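Local structure of kinectin 1 (Kinesin receptor) (4MU6) at residues A[68-71]-A[72-76]; A[233-236]-A[237-240]. The protein is an effector of Legionella pneumophila, LegC3, of unestablished molecular function, represented here by its mostly helical N-terminal coiled-coil domain. One frame throughout, in Å; residues are numbered along the deposited sequence.

Contact 1 (A[68-71]-A[72-76]); sequences LEQQ and SYKAQ
Y73 and K74 each reach back one helical turn, to E69 and Q70, as S72 and A75 do to L68 and Q71. These four i to i+4 backbone bonds make residues 68-76 an uninterrupted piece of alpha helix. The shortest joins Y73 N to E69 O at 2.8 Å, the longest K74 N to Q70 O at 3.2 Å.

Among side chain to backbone contacts, the S72 hydroxyl folds back along its own helix. With OG beside the backbone N (chi1 -71°), it lies 3.4 Å from L68 O, at best a weak bond whose proton has another possible acceptor. Serine suits this position because its short side chain can lie against L233 of helix 227-273 while its hydroxyl stays near a carbonyl of its own helix. The methylenes of K74 run close to the carbonyl of Q70, CG approaching Q70 O to 3.2 Å, while CB of A75 rests 3.4 Å from Q71 O.

Between side chains, Q70 and K74 cross. Q70 bends at chi2 (-64°) and brings OE1 to 3.5 Å from K74 CE; K74 NZ stays 4.0 Å from that oxygen, so the contact is made through the methylene next to the ammonium, whose charge probably attracts the oxygen at longer range. K74 is exposed, whereas Q70 sits at the border of the interface, where a glutamine can turn OE1 toward K74 and bond through NE2 to Y214 OH.

On helix 158-217, Y214 meets the Y73 ring and N215 ND2 bonds to Y73 OH, while E69, also against Y214, forms a salt bridge with K65. L68 and S72 instead face helix 227-273, so this piece of helix 43-105, where a predicted coiled coil begins, lies against both helices 158-217 and 227-273.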
loop_
_atom_site.group_PDB
_atom_site.type_symbol
_atom_site.label_atom_id
_atom_site.label_comp_id
_atom_site.label_asym_id
_atom_site.label_seq_id
_atom_site.Cartn_x
_atom_site.Cartn_y
_atom_site.Cartn_z
ATOM N N LEU A 68 -1.104 -0.134 8.102
ATOM C CA LEU A 68 -0.960 0.601 6.836
ATOM C C LEU A 68 -1.337 -0.287 5.649
ATOM O O LEU A 68 -1.970 0.179 4.693
ATOM C CB LEU A 68 0.480 1.074 6.651
ATOM C CG LEU A 68 1.067 2.095 7.618
ATOM C CD1 LEU A 68 2.586 2.162 7.449
ATOM C CD2 LEU A 68 0.444 3.447 7.408
ATOM N N GLU A 69 -0.928 -1.559 5.700
ATOM C CA GLU A 69 -1.301 -2.518 4.664
ATOM C C GLU A 69 -2.815 -2.644 4.579
ATOM O O GLU A 69 -3.375 -2.698 3.491
ATOM C CB GLU A 69 -0.710 -3.909 4.941
ATOM C CG GLU A 69 0.734 -4.107 4.501
ATOM C CD GLU A 69 1.263 -5.510 4.838
ATOM O OE1 GLU A 69 0.462 -6.353 5.305
ATOM O OE2 GLU A 69 2.476 -5.762 4.634
ATOM N N GLN A 70 -3.464 -2.701 5.736
ATOM C CA GLN A 70 -4.912 -2.873 5.802
ATOM C C GLN A 70 -5.631 -1.664 5.231
ATOM O O GLN A 70 -6.641 -1.807 4.541
ATOM C CB GLN A 70 -5.374 -3.140 7.239
ATOM C CG GLN A 70 -5.327 -4.621 7.636
ATOM C CD GLN A 70 -6.290 -5.476 6.812
ATOM O OE1 GLN A 70 -7.507 -5.275 6.854
ATOM N NE2 GLN A 70 -5.744 -6.427 6.052
ATOM N N GLN A 71 -5.104 -0.478 5.520
ATOM C CA GLN A 71 -5.623 0.736 4.916
ATOM C C GLN A 71 -5.520 0.676 3.382
ATOM O O GLN A 71 -6.496 0.934 2.678
ATOM C CB GLN A 71 -4.870 1.959 5.442
ATOM C CG GLN A 71 -5.260 3.262 4.756
ATOM C CD GLN A 71 -6.517 3.895 5.330
ATOM O OE1 GLN A 71 -7.249 3.270 6.100
ATOM N NE2 GLN A 71 -6.764 5.157 4.965
ATOM N N SER A 72 -4.340 0.333 2.874
ATOM C CA SER A 72 -4.116 0.311 1.433
ATOM C C SER A 72 -4.936 -0.784 0.761
ATOM O O SER A 72 -5.425 -0.608 -0.351
ATOM C CB SER A 72 -2.632 0.115 1.122
ATOM O OG SER A 72 -1.887 1.273 1.449
ATOM N N TYR A 73 -5.064 -1.924 1.438
ATOM C CA TYR A 73 -5.800 -3.045 0.885
ATOM C C TYR A 73 -7.236 -2.636 0.623
ATOM O O TYR A 73 -7.761 -2.875 -0.466
ATOM C CB TYR A 73 -5.766 -4.233 1.843
ATOM C CG TYR A 73 -6.644 -5.408 1.467
ATOM C CD1 TYR A 73 -7.968 -5.474 1.890
ATOM C CD2 TYR A 73 -6.142 -6.472 0.721
ATOM C CE1 TYR A 73 -8.770 -6.560 1.579
ATOM C CE2 TYR A 73 -6.937 -7.570 0.408
ATOM C CZ TYR A 73 -8.250 -7.601 0.849
ATOM O OH TYR A 73 -9.062 -8.661 0.537
ATOM N N LYS A 74 -7.854 -2.028 1.631
ATOM C CA LYS A 74 -9.278 -1.695 1.606
ATOM C C LYS A 74 -9.586 -0.566 0.626
ATOM O O LYS A 74 -10.653 -0.535 0.008
ATOM C CB LYS A 74 -9.750 -1.289 3.010
ATOM C CG LYS A 74 -9.755 -2.427 4.053
ATOM C CD LYS A 74 -9.958 -1.884 5.473
ATOM C CE LYS A 74 -10.146 -3.007 6.488
ATOM N NZ LYS A 74 -10.157 -2.515 7.907
ATOM N N ALA A 75 -8.655 0.377 0.522
ATOM C CA ALA A 75 -8.847 1.533 -0.333
ATOM C C ALA A 75 -8.815 1.060 -1.783
ATOM O O ALA A 75 -9.662 1.442 -2.584
ATOM C CB ALA A 75 -7.776 2.576 -0.065
ATOM N N GLN A 76 -7.854 0.200 -2.110
ATOM C CA GLN A 76 -7.784 -0.357 -3.460
ATOM C C GLN A 76 -8.999 -1.204 -3.811
ATOM O O GLN A 76 -9.473 -1.164 -4.955
ATOM C CB GLN A 76 -6.529 -1.195 -3.671
ATOM C CG GLN A 76 -6.403 -1.731 -5.097
ATOM C CD GLN A 76 -5.965 -0.665 -6.094
ATOM O OE1 GLN A 76 -4.880 -0.092 -5.970
ATOM N NE2 GLN A 76 -6.802 -0.411 -7.104
#

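Contact 2 (A[233-236]-A[237-240]); sequences LLRS and IQKQ
I237 packs against L233 one turn earlier, its CD1 lying 3.8 Å from L233 CD1 where the two side chains cross. The CG1 branch is set beside the backbone N (chi1 -71°), which carries the extended ethyl arm back over the leucine. I237 N also bonds to L233 O at 3.0 Å. That oxygen has a second donor in S236 OG, at 2.6 Å, because chi1 of 61° folds the serine hydroxyl back toward the preceding turn; a serine can thus satisfy its own hydroxyl inside a helix.

Q238 continues the ladder, with N to L234 O at 2.9 Å. Its chain runs out extended on the exposed side, where an uncharged polar residue is well suited, and its CB lies close to the same carbonyl.

K239 N bonds to R235 O, and its side chain then bends at chi2 (-64°) to meet the outstretched arginine. CE sits over one face of the R235 guanidinium, toward its rim, in a tight approach of 3.1 Å to R235 NH2. K239 NZ is 3.6 Å from that same nitrogen.

Q240 closes the run with a longer bond, N to S236 O at 3.3 Å, and its CG also lies against that oxygen.

The chemistry divides by face: L233 and I237 supply an apolar surface to helix 43-105, whereas the exposed side carries long polar chains. There the crossing of K239 over R235 brings two cationic ends together, probably at an electrostatic cost that solvent would moderate.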
loop_
_atom_site.group_PDB
_atom_site.type_symbol
_atom_site.label_atom_id
_atom_site.label_comp_id
_atom_site.label_asym_id
_atom_site.label_seq_id
_atom_site.Cartn_x
_atom_site.Cartn_y
_atom_site.Cartn_z
ATOM N N LEU A 233 1.718 3.246 -0.144
ATOM C CA LEU A 233 1.906 2.282 0.931
ATOM C C LEU A 233 3.362 2.209 1.373
ATOM O O LEU A 233 3.668 2.249 2.579
ATOM C CB LEU A 233 1.420 0.886 0.539
ATOM C CG LEU A 233 1.822 -0.197 1.551
ATOM C CD1 LEU A 233 1.275 0.093 2.972
ATOM C CD2 LEU A 233 1.349 -1.554 1.066
ATOM N N LEU A 234 4.261 2.116 0.401
ATOM C CA LEU A 234 5.659 1.912 0.739
ATOM C C LEU A 234 6.269 3.133 1.408
ATOM O O LEU A 234 7.146 2.992 2.258
ATOM C CB LEU A 234 6.473 1.472 -0.480
ATOM C CG LEU A 234 6.191 0.037 -0.958
ATOM C CD1 LEU A 234 6.851 -0.236 -2.326
ATOM C CD2 LEU A 234 6.658 -0.970 0.083
ATOM N N ARG A 235 5.810 4.334 1.052
ATOM C CA ARG A 235 6.382 5.513 1.699
ATOM C C ARG A 235 5.961 5.579 3.166
ATOM O O ARG A 235 6.763 5.908 4.039
ATOM C CB ARG A 235 6.017 6.814 0.982
ATOM C CG ARG A 235 6.607 8.026 1.685
ATOM C CD ARG A 235 6.001 9.316 1.204
ATOM N NE ARG A 235 6.360 10.446 2.061
ATOM C CZ ARG A 235 7.567 11.007 2.098
ATOM N NH1 ARG A 235 8.554 10.531 1.346
ATOM N NH2 ARG A 235 7.793 12.038 2.900
ATOM N N SER A 236 4.701 5.258 3.430
ATOM C CA SER A 236 4.183 5.285 4.782
ATOM C C SER A 236 4.894 4.244 5.643
ATOM O O SER A 236 5.161 4.491 6.810
ATOM C CB SER A 236 2.668 5.061 4.790
ATOM O OG SER A 236 2.342 3.800 4.234
ATOM N N ILE A 237 5.222 3.094 5.062
ATOM C CA ILE A 237 5.914 2.066 5.821
ATOM C C ILE A 237 7.358 2.453 6.041
ATOM O O ILE A 237 7.877 2.301 7.141
ATOM C CB ILE A 237 5.853 0.694 5.145
ATOM C CG1 ILE A 237 4.438 0.127 5.245
ATOM C CG2 ILE A 237 6.853 -0.257 5.788
ATOM C CD1 ILE A 237 4.316 -1.284 4.720
ATOM N N GLN A 238 8.002 2.968 4.999
ATOM C CA GLN A 238 9.396 3.401 5.116
ATOM C C GLN A 238 9.585 4.463 6.200
ATOM O O GLN A 238 10.544 4.401 6.975
ATOM C CB GLN A 238 9.907 3.938 3.787
ATOM C CG GLN A 238 11.170 4.786 3.892
ATOM C CD GLN A 238 11.489 5.513 2.585
ATOM O OE1 GLN A 238 12.583 5.370 2.027
ATOM N NE2 GLN A 238 10.528 6.300 2.094
ATOM N N LYS A 239 8.682 5.437 6.247
ATOM C CA LYS A 239 8.770 6.483 7.265
ATOM C C LYS A 239 8.636 5.898 8.678
ATOM O O LYS A 239 9.405 6.238 9.573
ATOM C CB LYS A 239 7.707 7.559 7.032
ATOM C CG LYS A 239 7.968 8.412 5.809
ATOM C CD LYS A 239 9.248 9.211 5.986
ATOM C CE LYS A 239 9.383 10.262 4.903
ATOM N NZ LYS A 239 10.527 11.177 5.123
ATOM N N GLN A 240 7.657 5.018 8.859
ATOM C CA GLN A 240 7.394 4.399 10.157
ATOM C C GLN A 240 8.537 3.484 10.601
ATOM O O GLN A 240 8.925 3.482 11.770
ATOM C CB GLN A 240 6.059 3.643 10.133
ATOM C CG GLN A 240 4.823 4.561 10.107
ATOM C CD GLN A 240 4.598 5.264 11.432
ATOM O OE1 GLN A 240 4.901 4.708 12.487
ATOM N NE2 GLN A 240 4.071 6.493 11.388
#

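Contacts 1 and 2 lie on different helices, 43-105 and 227-273, far apart in sequence yet side by side in space, with centres about 13 Å apart. The facing sides meet directly. L68 CD1 fits against I237 CG1 and against S236 O, at 3.5 Å each, and S72 OG packs 3.5 Å from L233 CB, while L233 CD1 lies 3.7 Å from L68 O. Each helical turn therefore offers leucine, isoleucine or serine to the other, and turns its long polar chains, Q70 with K74 and R235 with K239, elsewhere. The pair thus joins helices 43-105 and 227-273 within the N-terminal coiled-coil domain.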